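Local atomic coordinates of putative cell adhesion protein (Bacteroides thetaiotaomicron, PDB entry 4DGU), a protein that probably serves as a fimbrillin-like subunit of a bacterial pilus involved in cell adhesion, and binds zinc ions. Residues A[134-145]-A[176-184]; A[125-133]-A[185-193]. All coordinates share one frame; numbering follows the deposited sequence.

Contact 1: A[134-145]-A[176-184]; sequences ILDENDRPYEGE and IEVKKVSEG. With ZN (zinc ion), chain E.
K180 runs its side chain obliquely past the ring of Y142 and ends among the backbone carbonyls of the loop that follows. Its chain is extended as far as CD and then bends (chi3 -64°). CD lies 4.1 Å from Y142 CD2, and the bend lets the ammonium group reach G144. There K180 NZ donates to G144 O over 2.8 Å, 19° out of the carbonyl plane, while its bond to E143 O is weak. E145 folds back at chi2 (-63°) and crosses the lysine at about a right angle. Their salt bridge is long, 3.7 Å from E145 OE2 to K180 NZ, and a water bonded to both atoms spans it. One firm bond to G144 O is thus supplemented by a weak one to E143 O and a long, water-bridged ion pair with E145. The Y142 ring is covered on one face by G144 N, 3.3 Å above its centre, and its hydroxyl bonds to A146 N.

The apolar part lies deeper. I134 and V178 are buried and cross at a slant, I134 CG1 standing 3.6 Å from V178 CG1. Nearer the surface, P141 CB rests against V181 CG2 at 3.8 Å. No direct backbone hydrogen bond joins the two segments; water molecules do so instead, one accepting from I134 N and donating to K179 O, another accepting from V181 N and donating to the carbonyls of I134 and Y142.

Within 134-145, I134 O accepts from Y142 N at the base of a loop containing a type I turn, D136 to D139. E137 binds a zinc ion together with E199 of the fourth subunit. Strand 225-230 pairs with L135, whereas strand 147-159 pairs with I176 and V178 and also packs V148 against I134.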
ATOM      1  N   ILE A 134       0.796   6.796  21.371  1.00 45.54           N
ATOM      2  CA  ILE A 134       2.178   7.288  21.260  1.00 45.04           C
ATOM      3  C   ILE A 134       3.115   6.133  21.566  1.00 48.52           C
ATOM      4  O   ILE A 134       3.075   5.552  22.660  1.00 46.78           O
ATOM      5  CB  ILE A 134       2.530   8.536  22.138  1.00 48.50           C
ATOM      6  CG1 ILE A 134       1.423   9.613  22.093  1.00 48.04           C
ATOM      7  CG2 ILE A 134       3.919   9.130  21.727  1.00 46.34           C
ATOM      8  CD1 ILE A 134       1.560  10.691  23.220  1.00 53.04           C
ATOM      9  N   LEU A 135       3.973   5.818  20.595  1.00 45.87           N
ATOM     10  CA  LEU A 135       4.926   4.719  20.739  1.00 46.12           C
ATOM     11  C   LEU A 135       6.349   5.196  20.557  1.00 52.16           C
ATOM     12  O   LEU A 135       6.607   6.163  19.826  1.00 52.50           O
ATOM     13  CB  LEU A 135       4.616   3.582  19.726  1.00 44.14           C
ATOM     14  CG  LEU A 135       3.161   3.132  19.609  1.00 47.10           C
ATOM     15  CD1 LEU A 135       2.915   2.440  18.293  1.00 46.33           C
ATOM     16  CD2 LEU A 135       2.745   2.284  20.786  1.00 46.08           C
ATOM     17  N   ASP A 136       7.286   4.495  21.203  1.00 50.12           N
ATOM     18  CA  ASP A 136       8.704   4.772  21.017  1.00 50.77           C
ATOM     19  C   ASP A 136       9.148   4.069  19.701  1.00 54.53           C
ATOM     20  O   ASP A 136       8.312   3.506  18.993  1.00 51.71           O
ATOM     21  CB  ASP A 136       9.526   4.332  22.264  1.00 54.27           C
ATOM     22  CG  ASP A 136       9.615   2.842  22.574  1.00 65.92           C
ATOM     23  OD1 ASP A 136       9.319   2.019  21.673  1.00 65.96           O
ATOM     24  OD2 ASP A 136      10.034   2.496  23.698  1.00 75.21           O
ATOM     25  N   GLU A 137      10.450   4.064  19.409  1.00 55.39           N
ATOM     26  CA  GLU A 137      11.062   3.462  18.213  1.00 54.99           C
ATOM     27  C   GLU A 137      10.771   1.953  18.066  1.00 61.26           C
ATOM     28  O   GLU A 137      10.756   1.442  16.940  1.00 61.39           O
ATOM     29  CB  GLU A 137      12.569   3.662  18.293  1.00 57.33           C
ATOM     30  CG  GLU A 137      13.261   3.691  16.956  1.00 67.90           C
ATOM     31  CD  GLU A 137      14.740   4.017  17.028  1.00 92.58           C
ATOM     32  OE1 GLU A 137      15.132   4.958  17.760  1.00 87.46           O
ATOM     33  OE2 GLU A 137      15.509   3.339  16.311  1.00 94.55           O
ATOM     34  N   ASN A 138      10.554   1.253  19.197  1.00 57.76           N
ATOM     35  CA  ASN A 138      10.333  -0.181  19.253  1.00 57.53           C
ATOM     36  C   ASN A 138       8.854  -0.578  19.429  1.00 61.91           C
ATOM     37  O   ASN A 138       8.596  -1.720  19.817  1.00 62.49           O
ATOM     38  CB  ASN A 138      11.167  -0.770  20.405  1.00 62.28           C
ATOM     39  CG  ASN A 138      12.645  -0.502  20.273  1.00 77.92           C
ATOM     40  OD1 ASN A 138      13.282  -0.895  19.288  1.00 68.77           O
ATOM     41  ND2 ASN A 138      13.207   0.215  21.239  1.00 70.60           N
ATOM     42  N   ASP A 139       7.879   0.307  19.090  1.00 57.39           N
ATOM     43  CA  ASP A 139       6.429   0.050  19.206  1.00 56.94           C
ATOM     44  C   ASP A 139       5.960  -0.091  20.661  1.00 59.34           C
ATOM     45  O   ASP A 139       4.819  -0.505  20.901  1.00 57.65           O
ATOM     46  CB  ASP A 139       5.965  -1.202  18.403  1.00 59.14           C
ATOM     47  CG  ASP A 139       5.751  -0.996  16.915  1.00 72.86           C
ATOM     48  OD1 ASP A 139       5.591   0.177  16.492  1.00 72.32           O
ATOM     49  OD2 ASP A 139       5.718  -2.017  16.169  1.00 81.01           O
ATOM     50  N   ARG A 140       6.817   0.259  21.627  1.00 56.50           N
ATOM     51  CA  ARG A 140       6.423   0.179  23.026  1.00 57.31           C
ATOM     52  C   ARG A 140       5.780   1.517  23.426  1.00 59.89           C
ATOM     53  O   ARG A 140       6.129   2.548  22.846  1.00 59.25           O
ATOM     54  CB  ARG A 140       7.618  -0.197  23.926  1.00 59.13           C
ATOM     55  CG  ARG A 140       7.927  -1.693  23.898  1.00 70.42           C
ATOM     56  CD  ARG A 140       9.401  -1.959  24.086  1.00 85.25           C
ATOM     57  N   PRO A 141       4.800   1.528  24.350  1.00 56.59           N
ATOM     58  CA  PRO A 141       4.174   2.799  24.737  1.00 56.11           C
ATOM     59  C   PRO A 141       5.184   3.807  25.304  1.00 60.75           C
ATOM     60  O   PRO A 141       5.923   3.504  26.251  1.00 62.53           O
ATOM     61  CB  PRO A 141       3.145   2.384  25.798  1.00 58.50           C
ATOM     62  CG  PRO A 141       2.903   0.941  25.552  1.00 63.14           C
ATOM     63  CD  PRO A 141       4.228   0.406  25.116  1.00 59.20           C
ATOM     64  N   TYR A 142       5.230   4.999  24.681  1.00 54.99           N
ATOM     65  CA  TYR A 142       6.084   6.095  25.099  1.00 55.62           C
ATOM     66  C   TYR A 142       5.716   6.509  26.522  1.00 62.42           C
ATOM     67  O   TYR A 142       4.527   6.622  26.840  1.00 61.56           O
ATOM     68  CB  TYR A 142       5.979   7.272  24.133  1.00 55.45           C
ATOM     69  CG  TYR A 142       6.797   8.464  24.569  1.00 59.92           C
ATOM     70  CD1 TYR A 142       8.190   8.420  24.561  1.00 63.17           C
ATOM     71  CD2 TYR A 142       6.181   9.634  25.006  1.00 61.39           C
ATOM     72  CE1 TYR A 142       8.951   9.516  24.958  1.00 65.72           C
ATOM     73  CE2 TYR A 142       6.934  10.734  25.422  1.00 63.92           C
ATOM     74  CZ  TYR A 142       8.318  10.678  25.372  1.00 74.45           C
ATOM     75  OH  TYR A 142       9.071  11.745  25.786  1.00 80.72           O
ATOM     76  N   GLU A 143       6.740   6.687  27.378  1.00 62.50           N
ATOM     77  CA  GLU A 143       6.562   7.022  28.793  1.00 65.45           C
ATOM     78  C   GLU A 143       7.316   8.317  29.236  1.00 72.30           C
ATOM     79  O   GLU A 143       7.253   8.666  30.422  1.00 75.31           O
ATOM     80  CB  GLU A 143       7.005   5.837  29.681  1.00 68.64           C
ATOM     81  CG  GLU A 143       6.158   4.572  29.562  1.00 83.66           C
ATOM     82  CD  GLU A 143       6.667   3.332  30.288  1.00112.25           C
ATOM     83  OE1 GLU A 143       7.899   3.095  30.308  1.00 92.85           O
ATOM     84  OE2 GLU A 143       5.817   2.568  30.803  1.00115.40           O
ATOM     85  N   GLY A 144       7.964   9.020  28.299  1.00 67.26           N
ATOM     86  CA  GLY A 144       8.715  10.243  28.575  1.00 69.21           C
ATOM     87  C   GLY A 144       7.909  11.481  28.949  1.00 76.11           C
ATOM     88  O   GLY A 144       6.703  11.400  29.224  1.00 75.72           O
ATOM     89  N   GLU A 145       8.583  12.654  28.977  1.00 74.45           N
ATOM     90  CA  GLU A 145       7.942  13.917  29.375  1.00 75.66           C
ATOM     91  C   GLU A 145       7.708  14.883  28.185  1.00 76.56           C
ATOM     92  O   GLU A 145       7.258  16.020  28.378  1.00 77.73           O
ATOM     93  CB  GLU A 145       8.748  14.608  30.492  1.00 80.28           C
ATOM     94  CG  GLU A 145       8.746  13.848  31.818  1.00 93.19           C
ATOM     95  CD  GLU A 145       7.405  13.668  32.512  1.00114.05           C
ATOM     96  OE1 GLU A 145       6.985  14.592  33.247  1.00130.03           O
ATOM     97  OE2 GLU A 145       6.798  12.582  32.359  1.00 90.26           O
ATOM     98  N   ILE A 176      -4.669  19.423  19.234  1.00 65.66           N
ATOM     99  CA  ILE A 176      -5.157  18.436  20.198  1.00 64.86           C
ATOM    100  C   ILE A 176      -3.939  17.778  20.849  1.00 65.63           C
ATOM    101  O   ILE A 176      -3.125  17.198  20.137  1.00 63.41           O
ATOM    102  CB  ILE A 176      -6.073  17.380  19.467  1.00 66.23           C
ATOM    103  CG1 ILE A 176      -7.234  18.057  18.663  1.00 66.91           C
ATOM    104  CG2 ILE A 176      -6.619  16.329  20.449  1.00 66.22           C
ATOM    105  CD1 ILE A 176      -7.447  17.505  17.215  1.00 71.71           C
ATOM    106  N   GLU A 177      -3.806  17.872  22.183  1.00 61.64           N
ATOM    107  CA  GLU A 177      -2.716  17.194  22.883  1.00 60.44           C
ATOM    108  C   GLU A 177      -3.063  15.685  23.023  1.00 62.99           C
ATOM    109  O   GLU A 177      -4.217  15.332  23.312  1.00 62.31           O
ATOM    110  CB  GLU A 177      -2.434  17.828  24.245  1.00 63.47           C
ATOM    111  CG  GLU A 177      -1.034  17.514  24.754  1.00 72.99           C
ATOM    112  CD  GLU A 177      -0.689  17.941  26.170  1.00108.56           C
ATOM    113  OE1 GLU A 177      -1.353  18.856  26.713  1.00110.59           O
ATOM    114  OE2 GLU A 177       0.284  17.379  26.722  1.00109.38           O
ATOM    115  N   VAL A 178      -2.064  14.815  22.778  1.00 58.09           N
ATOM    116  CA  VAL A 178      -2.232  13.363  22.807  1.00 56.42           C
ATOM    117  C   VAL A 178      -1.772  12.830  24.165  1.00 61.75           C
ATOM    118  O   VAL A 178      -0.677  13.129  24.630  1.00 63.23           O
ATOM    119  CB  VAL A 178      -1.517  12.668  21.605  1.00 57.35           C
ATOM    120  CG1 VAL A 178      -1.772  11.157  21.583  1.00 55.68           C
ATOM    121  CG2 VAL A 178      -1.970  13.269  20.290  1.00 55.98           C
ATOM    122  N   LYS A 179      -2.640  12.064  24.806  1.00 58.28           N
ATOM    123  CA  LYS A 179      -2.370  11.435  26.095  1.00 58.92           C
ATOM    124  C   LYS A 179      -1.527  10.168  25.920  1.00 63.30           C
ATOM    125  O   LYS A 179      -1.673   9.446  24.922  1.00 61.38           O
ATOM    126  CB  LYS A 179      -3.699  11.064  26.798  1.00 60.70           C
ATOM    127  CG  LYS A 179      -4.660  12.232  26.956  1.00 65.92           C
ATOM    128  CD  LYS A 179      -5.180  12.323  28.385  1.00 77.18           C
ATOM    129  CE  LYS A 179      -5.994  13.576  28.605  1.00 87.94           C
ATOM    130  NZ  LYS A 179      -6.121  13.914  30.053  1.00 97.79           N
ATOM    131  N   LYS A 180      -0.656   9.889  26.897  1.00 61.02           N
ATOM    132  CA  LYS A 180       0.136   8.667  26.922  1.00 59.77           C
ATOM    133  C   LYS A 180      -0.759   7.526  27.457  1.00 64.92           C
ATOM    134  O   LYS A 180      -1.774   7.800  28.112  1.00 61.79           O
ATOM    135  CB  LYS A 180       1.385   8.843  27.798  1.00 62.88           C
ATOM    136  CG  LYS A 180       2.463   9.784  27.259  1.00 62.35           C
ATOM    137  CD  LYS A 180       3.658   9.820  28.207  1.00 72.86           C
ATOM    138  CE  LYS A 180       3.337  10.402  29.584  1.00 88.32           C
ATOM    139  NZ  LYS A 180       4.483  10.285  30.537  1.00 95.63           N
ATOM    140  N   VAL A 181      -0.363   6.258  27.223  1.00 65.91           N
ATOM    141  CA  VAL A 181      -1.086   5.063  27.709  1.00 67.39           C
ATOM    142  C   VAL A 181      -1.269   5.105  29.252  1.00 75.22           C
ATOM    143  O   VAL A 181      -2.354   4.775  29.743  1.00 75.53           O
ATOM    144  CB  VAL A 181      -0.326   3.790  27.249  1.00 71.00           C
ATOM    145  CG1 VAL A 181      -0.802   2.543  27.995  1.00 70.80           C
ATOM    146  CG2 VAL A 181      -0.439   3.610  25.731  1.00 68.89           C
ATOM    147  N   SER A 182      -0.214   5.550  29.985  1.00 73.93           N
ATOM    148  CA  SER A 182      -0.202   5.640  31.440  1.00 76.45           C
ATOM    149  C   SER A 182      -1.222   6.648  31.985  1.00 82.73           C
ATOM    150  O   SER A 182      -1.595   6.521  33.158  1.00 85.59           O
ATOM    151  CB  SER A 182       1.187   6.002  31.951  1.00 81.53           C
ATOM    152  OG  SER A 182       1.589   7.278  31.487  1.00 91.80           O
ATOM    153  N   GLU A 183      -1.676   7.632  31.146  1.00 77.20           N
ATOM    154  CA  GLU A 183      -2.641   8.666  31.543  1.00 77.20           C
ATOM    155  C   GLU A 183      -4.058   8.061  31.711  1.00 81.75           C
ATOM    156  O   GLU A 183      -4.935   8.706  32.301  1.00 82.58           O
ATOM    157  CB  GLU A 183      -2.630   9.873  30.594  1.00 77.60           C
ATOM    158  CG  GLU A 183      -1.370  10.728  30.700  1.00 87.67           C
ATOM    159  CD  GLU A 183      -1.312  11.976  29.819  1.00 96.12           C
ATOM    160  OE1 GLU A 183      -2.196  12.851  29.963  1.00 85.13           O
ATOM    161  OE2 GLU A 183      -0.363  12.096  29.008  1.00 76.79           O
ATOM    162  N   GLY A 184      -4.249   6.826  31.236  1.00 77.19           N
ATOM    163  CA  GLY A 184      -5.476   6.056  31.424  1.00 77.11           C
ATOM    164  C   GLY A 184      -6.727   6.507  30.707  1.00 80.70           C
ATOM    165  O   GLY A 184      -7.822   5.992  30.973  1.00 80.91           O
TER
HETATM  166 ZN    ZN E 303      17.063   4.194  15.355  1.00 71.23          ZN
HETATM  167  O   HOH W   1      -0.471   7.151  23.825  1.00 47.10           O
HETATM  168  O   HOH W   2       1.987   6.241  25.616  1.00 49.42           O
HETATM  169  O   HOH W   3       2.671   5.170  29.105  1.00 68.09           O
HETATM  170  O   HOH W   4       4.398  11.383  33.092  1.00 70.82           O
HETATM  171  O   HOH W   5      17.097   6.241  15.101  1.00 32.20           O

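Contact 2: A[125-133]-A[185-193]; sequences FKRMTVPVI and VTTNVLPQK
N188, V132 and V130 lose the most surface where 125-133 meets 185-193. The N188 side chain crosses that of T129 at about a right angle. Its OD1 accepts from T129 OG1 over 2.6 Å, with the donor tilted 27° from the carbonyl plane. T129 OG1 lies between its own backbone N and carbonyl carbon (chi1 50°), and also accepts from the backbone N of H107, just ahead of strand 108-114. The other end of the N188 amide, ND2, donates to T186 O over 3.3 Å, from 66° out of that carbonyl's plane. Together the two bonds are consistent with a set amide orientation. The N188 and P131 side chains lie side by side and point the same way.

V132 is held through its backbone and its side chain. V132 N donates to T187 O at 2.8 Å, almost in line with the carbonyl, and V132 CG2 meets V189 CG1 at 3.9 Å in a right-angled crossing. A water links V132 O to T187 N, completing the polar connection between these residues indirectly.

V130 forms an antiparallel hydrogen-bonded pair with V189: V130 N to V189 O and V189 N to V130 O are both 2.8 Å. The next pair, P131 with N188, is non-hydrogen-bonded, and their CA atoms approach to 4.2 Å. Side chains alternate accordingly, V130 and V189 on one face of the sheet, P131 and N188 on the other. V189 packs on L152 and V132 on L150, both of strand 147-159, which belongs to the second large sheet. A short pairing from which V132 and V189 pack against another sheet is consistent with the beta-sandwich architecture of fimbrillin-like proteins of the transthyretin clan.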
ATOM      1  N   PHE A 125     -20.217  -3.645  19.881  1.00 35.43           N
ATOM      2  CA  PHE A 125     -19.801  -2.268  19.731  1.00 36.00           C
ATOM      3  C   PHE A 125     -18.655  -2.043  18.724  1.00 41.68           C
ATOM      4  O   PHE A 125     -17.623  -2.728  18.733  1.00 40.94           O
ATOM      5  CB  PHE A 125     -19.386  -1.691  21.084  1.00 38.62           C
ATOM      6  CG  PHE A 125     -20.564  -1.289  21.938  1.00 41.14           C
ATOM      7  CD1 PHE A 125     -21.167  -2.205  22.797  1.00 43.01           C
ATOM      8  CD2 PHE A 125     -21.076   0.009  21.882  1.00 41.82           C
ATOM      9  CE1 PHE A 125     -22.256  -1.822  23.588  1.00 43.96           C
ATOM     10  CE2 PHE A 125     -22.170   0.381  22.665  1.00 44.29           C
ATOM     11  CZ  PHE A 125     -22.751  -0.534  23.514  1.00 41.65           C
ATOM     12  N   LYS A 126     -18.882  -1.079  17.832  1.00 37.51           N
ATOM     13  CA  LYS A 126     -17.925  -0.488  16.923  1.00 35.98           C
ATOM     14  C   LYS A 126     -17.387   0.795  17.600  1.00 39.48           C
ATOM     15  O   LYS A 126     -18.185   1.489  18.235  1.00 40.54           O
ATOM     16  CB  LYS A 126     -18.611  -0.114  15.588  1.00 36.58           C
ATOM     17  CG  LYS A 126     -19.146  -1.257  14.755  1.00 34.24           C
ATOM     18  CD  LYS A 126     -19.862  -0.738  13.517  1.00 32.69           C
ATOM     19  CE  LYS A 126     -20.401  -1.840  12.623  1.00 42.45           C
ATOM     20  NZ  LYS A 126     -21.283  -1.259  11.567  1.00 51.74           N
ATOM     21  N   ARG A 127     -16.078   1.129  17.467  1.00 35.56           N
ATOM     22  CA  ARG A 127     -15.544   2.421  17.929  1.00 35.71           C
ATOM     23  C   ARG A 127     -15.654   3.348  16.709  1.00 39.09           C
ATOM     24  O   ARG A 127     -15.090   3.018  15.657  1.00 39.46           O
ATOM     25  CB  ARG A 127     -14.111   2.318  18.483  1.00 33.61           C
ATOM     26  CG  ARG A 127     -13.556   3.638  19.046  1.00 34.81           C
ATOM     27  CD  ARG A 127     -12.297   3.446  19.867  1.00 36.24           C
ATOM     28  NE  ARG A 127     -12.578   2.903  21.200  1.00 51.10           N
ATOM     29  CZ  ARG A 127     -12.351   1.644  21.588  1.00 57.39           C
ATOM     30  NH1 ARG A 127     -11.790   0.779  20.764  1.00 35.53           N
ATOM     31  NH2 ARG A 127     -12.660   1.255  22.819  1.00 46.67           N
HETATM   32  N   MSE A 128     -16.461   4.435  16.818  1.00 33.98           N
HETATM   33  CA  MSE A 128     -16.769   5.369  15.714  1.00 33.27           C
HETATM   34  C   MSE A 128     -15.737   6.488  15.601  1.00 41.00           C
HETATM   35  O   MSE A 128     -15.617   7.108  14.536  1.00 40.73           O
HETATM   36  CB  MSE A 128     -18.187   5.954  15.841  1.00 35.12           C
HETATM   37  CG  MSE A 128     -19.271   4.917  16.190  1.00 40.69           C
HETATM   38 SE   MSE A 128     -19.232   3.321  15.070  0.75 47.83          SE
HETATM   39  CE  MSE A 128     -19.683   4.097  13.282  1.00 44.27           C
ATOM     40  N   THR A 129     -15.000   6.738  16.704  1.00 38.65           N
ATOM     41  CA  THR A 129     -13.879   7.675  16.781  1.00 38.86           C
ATOM     42  C   THR A 129     -12.570   6.875  16.556  1.00 41.44           C
ATOM     43  O   THR A 129     -12.608   5.636  16.475  1.00 40.58           O
ATOM     44  CB  THR A 129     -13.892   8.433  18.099  1.00 45.12           C
ATOM     45  OG1 THR A 129     -14.035   7.469  19.142  1.00 42.23           O
ATOM     46  CG2 THR A 129     -15.017   9.482  18.174  1.00 43.53           C
ATOM     47  N   VAL A 130     -11.418   7.580  16.451  1.00 36.91           N
ATOM     48  CA  VAL A 130     -10.126   6.969  16.137  1.00 35.84           C
ATOM     49  C   VAL A 130      -9.140   7.173  17.312  1.00 40.31           C
ATOM     50  O   VAL A 130      -8.697   8.300  17.510  1.00 41.46           O
ATOM     51  CB  VAL A 130      -9.555   7.519  14.773  1.00 38.18           C
ATOM     52  CG1 VAL A 130      -8.203   6.897  14.413  1.00 35.93           C
ATOM     53  CG2 VAL A 130     -10.559   7.325  13.623  1.00 37.67           C
ATOM     54  N   PRO A 131      -8.785   6.126  18.107  1.00 36.53           N
ATOM     55  CA  PRO A 131      -7.796   6.329  19.185  1.00 37.30           C
ATOM     56  C   PRO A 131      -6.405   6.626  18.641  1.00 44.58           C
ATOM     57  O   PRO A 131      -6.029   6.192  17.535  1.00 43.42           O
ATOM     58  CB  PRO A 131      -7.791   4.996  19.949  1.00 38.37           C
ATOM     59  CG  PRO A 131      -8.869   4.180  19.400  1.00 40.96           C
ATOM     60  CD  PRO A 131      -9.225   4.720  18.052  1.00 36.95           C
ATOM     61  N   VAL A 132      -5.646   7.384  19.423  1.00 42.88           N
ATOM     62  CA  VAL A 132      -4.282   7.781  19.086  1.00 42.95           C
ATOM     63  C   VAL A 132      -3.339   7.218  20.154  1.00 47.66           C
ATOM     64  O   VAL A 132      -3.535   7.478  21.347  1.00 46.37           O
ATOM     65  CB  VAL A 132      -4.122   9.329  18.933  1.00 46.72           C
ATOM     66  CG1 VAL A 132      -2.736   9.679  18.389  1.00 46.34           C
ATOM     67  CG2 VAL A 132      -5.214   9.919  18.040  1.00 45.87           C
ATOM     68  N   ILE A 133      -2.325   6.449  19.722  1.00 46.01           N
ATOM     69  CA  ILE A 133      -1.335   5.893  20.648  1.00 46.60           C
ATOM     70  C   ILE A 133       0.043   6.443  20.329  1.00 48.48           C
ATOM     71  O   ILE A 133       0.412   6.544  19.161  1.00 47.46           O
ATOM     72  CB  ILE A 133      -1.334   4.340  20.715  1.00 49.60           C
ATOM     73  CG1 ILE A 133      -1.012   3.681  19.355  1.00 49.59           C
ATOM     74  CG2 ILE A 133      -2.670   3.826  21.282  1.00 51.79           C
ATOM     75  CD1 ILE A 133      -0.734   2.210  19.445  1.00 61.82           C
ATOM     76  N   VAL A 185      -6.568   7.491  29.819  1.00 75.25           N
ATOM     77  CA  VAL A 185      -7.598   8.042  28.935  1.00 73.24           C
ATOM     78  C   VAL A 185      -6.939   8.145  27.568  1.00 71.44           C
ATOM     79  O   VAL A 185      -5.786   8.593  27.476  1.00 71.36           O
ATOM     80  CB  VAL A 185      -8.207   9.386  29.398  1.00 79.48           C
ATOM     81  CG1 VAL A 185      -9.358   9.817  28.472  1.00 78.59           C
ATOM     82  CG2 VAL A 185      -8.675   9.319  30.855  1.00 81.22           C
ATOM     83  N   THR A 186      -7.614   7.629  26.532  1.00 62.43           N
ATOM     84  CA  THR A 186      -7.077   7.610  25.188  1.00 58.60           C
ATOM     85  C   THR A 186      -7.645   8.781  24.399  1.00 57.30           C
ATOM     86  O   THR A 186      -8.875   8.954  24.329  1.00 56.74           O
ATOM     87  CB  THR A 186      -7.359   6.246  24.510  1.00 60.99           C
ATOM     88  OG1 THR A 186      -6.990   5.184  25.388  1.00 63.73           O
ATOM     89  CG2 THR A 186      -6.579   6.069  23.231  1.00 51.74           C
ATOM     90  N   THR A 187      -6.743   9.587  23.805  1.00 51.19           N
ATOM     91  CA  THR A 187      -7.137  10.669  22.909  1.00 49.71           C
ATOM     92  C   THR A 187      -7.775  10.037  21.668  1.00 49.82           C
ATOM     93  O   THR A 187      -7.141   9.230  20.992  1.00 47.14           O
ATOM     94  CB  THR A 187      -5.950  11.554  22.524  1.00 51.72           C
ATOM     95  OG1 THR A 187      -5.407  12.184  23.690  1.00 52.72           O
ATOM     96  CG2 THR A 187      -6.342  12.619  21.499  1.00 46.15           C
ATOM     97  N   ASN A 188      -9.041  10.365  21.418  1.00 45.56           N
ATOM     98  CA  ASN A 188      -9.749   9.904  20.232  1.00 43.42           C
ATOM     99  C   ASN A 188      -9.943  11.073  19.285  1.00 47.03           C
ATOM    100  O   ASN A 188     -10.221  12.184  19.728  1.00 48.37           O
ATOM    101  CB  ASN A 188     -11.082   9.249  20.573  1.00 35.66           C
ATOM    102  CG  ASN A 188     -11.010   7.773  20.837  1.00 44.47           C
ATOM    103  OD1 ASN A 188     -11.662   7.000  20.150  1.00 43.65           O
ATOM    104  ND2 ASN A 188     -10.302   7.337  21.891  1.00 31.57           N
ATOM    105  N   VAL A 189      -9.728  10.843  17.984  1.00 41.66           N
ATOM    106  CA  VAL A 189      -9.913  11.903  16.987  1.00 40.69           C
ATOM    107  C   VAL A 189     -11.100  11.516  16.114  1.00 44.73           C
ATOM    108  O   VAL A 189     -11.523  10.356  16.102  1.00 41.78           O
ATOM    109  CB  VAL A 189      -8.636  12.251  16.166  1.00 42.33           C
ATOM    110  CG1 VAL A 189      -7.555  12.882  17.049  1.00 42.30           C
ATOM    111  CG2 VAL A 189      -8.095  11.044  15.402  1.00 40.23           C
ATOM    112  N   LEU A 190     -11.667  12.489  15.417  1.00 43.47           N
ATOM    113  CA  LEU A 190     -12.807  12.181  14.575  1.00 43.98           C
ATOM    114  C   LEU A 190     -12.327  11.638  13.230  1.00 48.44           C
ATOM    115  O   LEU A 190     -11.250  12.054  12.790  1.00 47.91           O
ATOM    116  CB  LEU A 190     -13.722  13.399  14.395  1.00 45.44           C
ATOM    117  CG  LEU A 190     -14.303  14.046  15.664  1.00 50.87           C
ATOM    118  CD1 LEU A 190     -15.062  15.302  15.322  1.00 51.89           C
ATOM    119  CD2 LEU A 190     -15.226  13.081  16.435  1.00 49.51           C
ATOM    120  N   PRO A 191     -13.056  10.660  12.605  1.00 43.86           N
ATOM    121  CA  PRO A 191     -12.613  10.126  11.293  1.00 42.33           C
ATOM    122  C   PRO A 191     -12.501  11.208  10.222  1.00 47.32           C
ATOM    123  O   PRO A 191     -13.408  12.008  10.023  1.00 47.88           O
ATOM    124  CB  PRO A 191     -13.709   9.122  10.923  1.00 43.33           C
ATOM    125  CG  PRO A 191     -14.441   8.846  12.178  1.00 47.35           C
ATOM    126  CD  PRO A 191     -14.337  10.050  13.034  1.00 43.66           C
ATOM    127  N   GLN A 192     -11.349  11.244   9.559  1.00 45.41           N
ATOM    128  CA  GLN A 192     -10.995  12.200   8.519  1.00 45.16           C
ATOM    129  C   GLN A 192      -9.811  11.688   7.728  1.00 51.07           C
ATOM    130  O   GLN A 192      -9.078  10.813   8.200  1.00 49.91           O
ATOM    131  CB  GLN A 192     -10.662  13.576   9.131  1.00 46.25           C
ATOM    132  CG  GLN A 192      -9.554  13.542  10.188  1.00 47.41           C
ATOM    133  CD  GLN A 192      -9.547  14.766  11.056  1.00 57.68           C
ATOM    134  OE1 GLN A 192      -8.988  15.793  10.712  1.00 54.87           O
ATOM    135  NE2 GLN A 192     -10.172  14.688  12.203  1.00 53.70           N
ATOM    136  N   LYS A 193      -9.590  12.273   6.552  1.00 50.14           N
ATOM    137  CA  LYS A 193      -8.465  11.942   5.720  1.00 50.16           C
ATOM    138  C   LYS A 193      -7.244  12.763   6.129  1.00 53.65           C
ATOM    139  O   LYS A 193      -7.311  13.989   6.243  1.00 53.90           O
ATOM    140  CB  LYS A 193      -8.809  12.155   4.229  1.00 53.95           C
ATOM    141  CG  LYS A 193      -7.622  11.993   3.274  1.00 66.08           C
ATOM    142  CD  LYS A 193      -7.817  10.843   2.318  1.00 78.69           C
ATOM    143  CE  LYS A 193      -6.609  10.634   1.437  1.00 91.35           C
ATOM    144  NZ  LYS A 193      -6.521  11.623   0.311  1.00 98.22           N
TER
HETATM  145  O   HOH W   6      -3.983   8.686  23.660  1.00 37.28           O

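How the contacts relate
Strand 120-135 supplies both contacts: residues 125-133 enter contact 2, and the segment starting at I134 enters contact 1. The partner segments are also consecutive, since 176-184 runs directly into 185-193. The contact centres are 15 Å apart, yet they touch where K179 N probably donates to T187 OG1 over 3.0 Å, and K179 CB packs against V185 O at 3.3 Å. V178 extends the apolar side of contact 1 to V132 of contact 2. Contact 2 is buried near the centre of the chain, contact 1 lies at the surface. Different zinc ions approach the two: E137 of contact 1 is a direct ligand of one, whereas the T129 side chain of contact 2 is about 6 Å from another.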